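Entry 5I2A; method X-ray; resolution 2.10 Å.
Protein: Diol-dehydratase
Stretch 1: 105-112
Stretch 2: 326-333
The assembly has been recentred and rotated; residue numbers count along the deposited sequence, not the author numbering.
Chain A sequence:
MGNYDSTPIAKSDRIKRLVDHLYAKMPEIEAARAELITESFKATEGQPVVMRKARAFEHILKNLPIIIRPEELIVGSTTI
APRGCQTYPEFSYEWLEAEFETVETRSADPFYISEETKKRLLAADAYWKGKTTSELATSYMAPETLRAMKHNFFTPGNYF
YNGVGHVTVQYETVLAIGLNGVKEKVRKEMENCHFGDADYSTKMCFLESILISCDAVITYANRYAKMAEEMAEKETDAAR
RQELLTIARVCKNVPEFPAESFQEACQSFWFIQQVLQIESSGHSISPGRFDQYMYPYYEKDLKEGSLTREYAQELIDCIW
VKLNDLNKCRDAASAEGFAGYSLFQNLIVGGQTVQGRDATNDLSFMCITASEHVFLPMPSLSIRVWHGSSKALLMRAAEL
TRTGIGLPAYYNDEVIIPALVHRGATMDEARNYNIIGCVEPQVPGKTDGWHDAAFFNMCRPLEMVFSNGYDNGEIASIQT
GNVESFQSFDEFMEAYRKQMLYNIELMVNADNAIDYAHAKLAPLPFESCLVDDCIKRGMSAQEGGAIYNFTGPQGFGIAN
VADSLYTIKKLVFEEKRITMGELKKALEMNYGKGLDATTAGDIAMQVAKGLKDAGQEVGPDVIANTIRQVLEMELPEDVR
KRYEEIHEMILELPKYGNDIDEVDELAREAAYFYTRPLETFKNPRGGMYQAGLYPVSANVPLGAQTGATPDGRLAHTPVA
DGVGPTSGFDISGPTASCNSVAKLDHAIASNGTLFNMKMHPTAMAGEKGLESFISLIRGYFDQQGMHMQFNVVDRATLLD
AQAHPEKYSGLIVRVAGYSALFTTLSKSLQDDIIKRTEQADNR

Stretch 1 (105-112) TRSADPFY
Stretch 2, residues 326-333: LNKCRDAA

Residues 105-112 form no regular helix or strand. Arg106 has phi/psi -67/159, Ser107 -75/-27 and Ala108 -115/127. Asp109 takes a positive phi, 45/63, and the chain then extends through Pro110 (-68/152) and Phe111 (-134/139). In the second stretch, residues 327-330 are extended: Asn327 -153/177, Lys328 -157/129, Cys329 -98/125 and Arg330 -111/155. Asp331 (-59/153) is the N-cap of a helix that begins at Ala332 (-55/-45). The CA atoms of Phe111 and Cys329 set the register, 7.3 Å apart.

Arg106 points its CA-to-CB bond toward the second stretch. Its side chain is nearly straight beyond chi1: p, t, t, with chi4 177°. NH1 and NH2 of Arg106 both donate to Arg330 O, at 2.7 and 2.8 Å. This acceptor lies at the guanidinium edge, near its plane, so one carbonyl receives both terminal nitrogens. Within its own stretch, Arg106 NE and NH2 donate to Asp109 O at 3.1 and 3.0 Å. Arg106 NE also makes a weak bond to Ala108 O at 2.8 Å. Arg106 thus ties the loop around Ala108 and Asp109 to the backbone of Arg330. Arg106 NH1 is 3.3 Å from Ala332 N, but both are donors and no hydrogen bond forms.

Phe111 (chi1 -78°, m; chi2 80°) packs on Cys329 (chi1 179°, t). Cys329 CB sits over one ring face, 3.6 Å from Phe111 CE1, in a CH-pi contact. Cys329 SG lies obliquely, 4.2 Å from the Phe111 ring centroid. Phe111 CZ reaches Lys328 O at 3.5 Å.

Asp109 (m) and Arg330 (m, t, t, chi4 83°) stay beyond salt-bridge range, with Asp109 OD2 4.4 Å from Arg330 NH1. One water bridges them, donating to Asp109 OD2 and accepting from Arg330 NH1, each at 2.8 Å.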

# COMPACT_ATOMS: atom_id res chain seq x y z
N THR A 105 -23.78 24.86 20.76
CA THR A 105 -23.77 25.42 22.10
C THR A 105 -22.78 24.73 23.01
O THR A 105 -22.84 24.90 24.22
CB THR A 105 -25.16 25.32 22.74
OG1 THR A 105 -25.58 23.95 22.71
CG2 THR A 105 -26.18 26.17 21.97
N ARG A 106 -21.88 23.92 22.46
CA ARG A 106 -20.90 23.23 23.29
C ARG A 106 -19.94 24.24 23.92
O ARG A 106 -19.78 25.35 23.43
CB ARG A 106 -20.13 22.17 22.49
CG ARG A 106 -19.20 22.74 21.42
CD ARG A 106 -18.55 21.63 20.58
NE ARG A 106 -17.45 22.14 19.78
CZ ARG A 106 -16.67 21.39 19.01
NH1 ARG A 106 -16.89 20.08 18.92
NH2 ARG A 106 -15.67 21.95 18.34
N SER A 107 -19.30 23.83 25.01
CA SER A 107 -18.51 24.75 25.82
C SER A 107 -17.16 25.13 25.18
O SER A 107 -16.63 26.21 25.47
CB SER A 107 -18.27 24.14 27.19
OG SER A 107 -17.52 22.95 27.07
N ALA A 108 -16.59 24.27 24.34
CA ALA A 108 -15.34 24.63 23.67
C ALA A 108 -15.51 24.74 22.16
O ALA A 108 -16.00 23.82 21.52
CB ALA A 108 -14.26 23.62 24.00
N ASP A 109 -15.09 25.88 21.60
CA ASP A 109 -15.11 26.12 20.16
C ASP A 109 -16.44 25.69 19.50
O ASP A 109 -16.45 24.80 18.65
CB ASP A 109 -13.93 25.39 19.47
CG ASP A 109 -12.55 26.02 19.78
OD1 ASP A 109 -12.41 26.76 20.79
OD2 ASP A 109 -11.59 25.76 19.03
N PRO A 110 -17.56 26.33 19.87
CA PRO A 110 -18.84 25.97 19.23
C PRO A 110 -18.88 26.37 17.75
O PRO A 110 -18.20 27.31 17.34
CB PRO A 110 -19.87 26.76 20.05
CG PRO A 110 -19.08 27.98 20.58
CD PRO A 110 -17.71 27.40 20.88
N PHE A 111 -19.67 25.65 16.97
CA PHE A 111 -19.90 25.94 15.55
C PHE A 111 -21.39 25.87 15.24
O PHE A 111 -22.07 24.94 15.70
CB PHE A 111 -19.17 24.95 14.63
CG PHE A 111 -17.70 25.20 14.47
CD1 PHE A 111 -16.80 24.78 15.44
CD2 PHE A 111 -17.21 25.79 13.32
CE1 PHE A 111 -15.43 24.98 15.27
CE2 PHE A 111 -15.85 26.00 13.15
CZ PHE A 111 -14.95 25.59 14.14
N TYR A 112 -21.91 26.80 14.44
CA TYR A 112 -23.28 26.68 13.95
C TYR A 112 -23.33 25.68 12.80
O TYR A 112 -22.44 25.64 11.98
CB TYR A 112 -23.83 28.04 13.50
CG TYR A 112 -25.14 27.93 12.73
CD1 TYR A 112 -26.32 27.56 13.36
CD2 TYR A 112 -25.20 28.21 11.37
CE1 TYR A 112 -27.53 27.46 12.65
CE2 TYR A 112 -26.38 28.11 10.66
CZ TYR A 112 -27.55 27.74 11.30
OH TYR A 112 -28.71 27.66 10.59
N LEU A 326 -9.59 31.31 8.27
CA LEU A 326 -9.60 29.85 8.20
C LEU A 326 -9.90 29.26 9.59
O LEU A 326 -9.56 29.87 10.61
CB LEU A 326 -8.27 29.33 7.65
CG LEU A 326 -7.89 29.84 6.25
CD1 LEU A 326 -6.56 29.25 5.81
CD2 LEU A 326 -8.99 29.52 5.24
N ASN A 327 -10.56 28.11 9.63
CA ASN A 327 -10.95 27.49 10.89
C ASN A 327 -11.07 25.97 10.72
O ASN A 327 -10.92 25.45 9.62
CB ASN A 327 -12.28 28.10 11.40
CG ASN A 327 -12.46 28.00 12.94
OD1 ASN A 327 -11.77 27.25 13.63
ND2 ASN A 327 -13.42 28.77 13.46
N LYS A 328 -11.35 25.28 11.81
CA LYS A 328 -11.39 23.83 11.83
C LYS A 328 -12.24 23.35 12.99
O LYS A 328 -12.02 23.75 14.13
CB LYS A 328 -9.96 23.26 11.94
CG LYS A 328 -9.85 21.74 12.09
CD LYS A 328 -8.34 21.36 12.18
CE LYS A 328 -8.06 19.86 12.44
NZ LYS A 328 -6.56 19.60 12.42
N CYS A 329 -13.20 22.47 12.72
CA CYS A 329 -14.01 21.95 13.82
C CYS A 329 -13.49 20.60 14.28
O CYS A 329 -13.35 19.69 13.48
CB CYS A 329 -15.49 21.84 13.42
SG CYS A 329 -16.53 21.17 14.75
N ARG A 330 -13.18 20.49 15.57
CA ARG A 330 -12.71 19.25 16.16
C ARG A 330 -13.79 18.71 17.09
O ARG A 330 -14.57 19.48 17.61
CB ARG A 330 -11.40 19.47 16.95
CG ARG A 330 -10.29 20.17 16.15
CD ARG A 330 -9.05 20.49 17.00
NE ARG A 330 -8.04 21.18 16.20
CZ ARG A 330 -8.04 22.49 15.96
NH1 ARG A 330 -9.01 23.26 16.46
NH2 ARG A 330 -7.09 23.02 15.21
N ASP A 331 -13.80 17.39 17.33
CA ASP A 331 -14.76 16.80 18.26
C ASP A 331 -14.58 17.42 19.64
O ASP A 331 -13.48 17.85 19.97
CB ASP A 331 -14.62 15.28 18.35
CG ASP A 331 -13.32 14.85 19.02
OD1 ASP A 331 -13.31 14.69 20.26
OD2 ASP A 331 -12.30 14.69 18.32
N ALA A 332 -15.64 17.44 20.43
CA ALA A 332 -15.68 18.22 21.67
C ALA A 332 -14.52 17.89 22.61
O ALA A 332 -13.90 18.80 23.15
CB ALA A 332 -17.01 18.02 22.38
N ALA A 333 -14.24 16.61 22.80
CA ALA A 333 -13.14 16.20 23.66
C ALA A 333 -11.80 16.70 23.10
O ALA A 333 -11.01 17.31 23.83
CB ALA A 333 -13.12 14.67 23.84
O HOH W 1 -10.66 23.18 18.77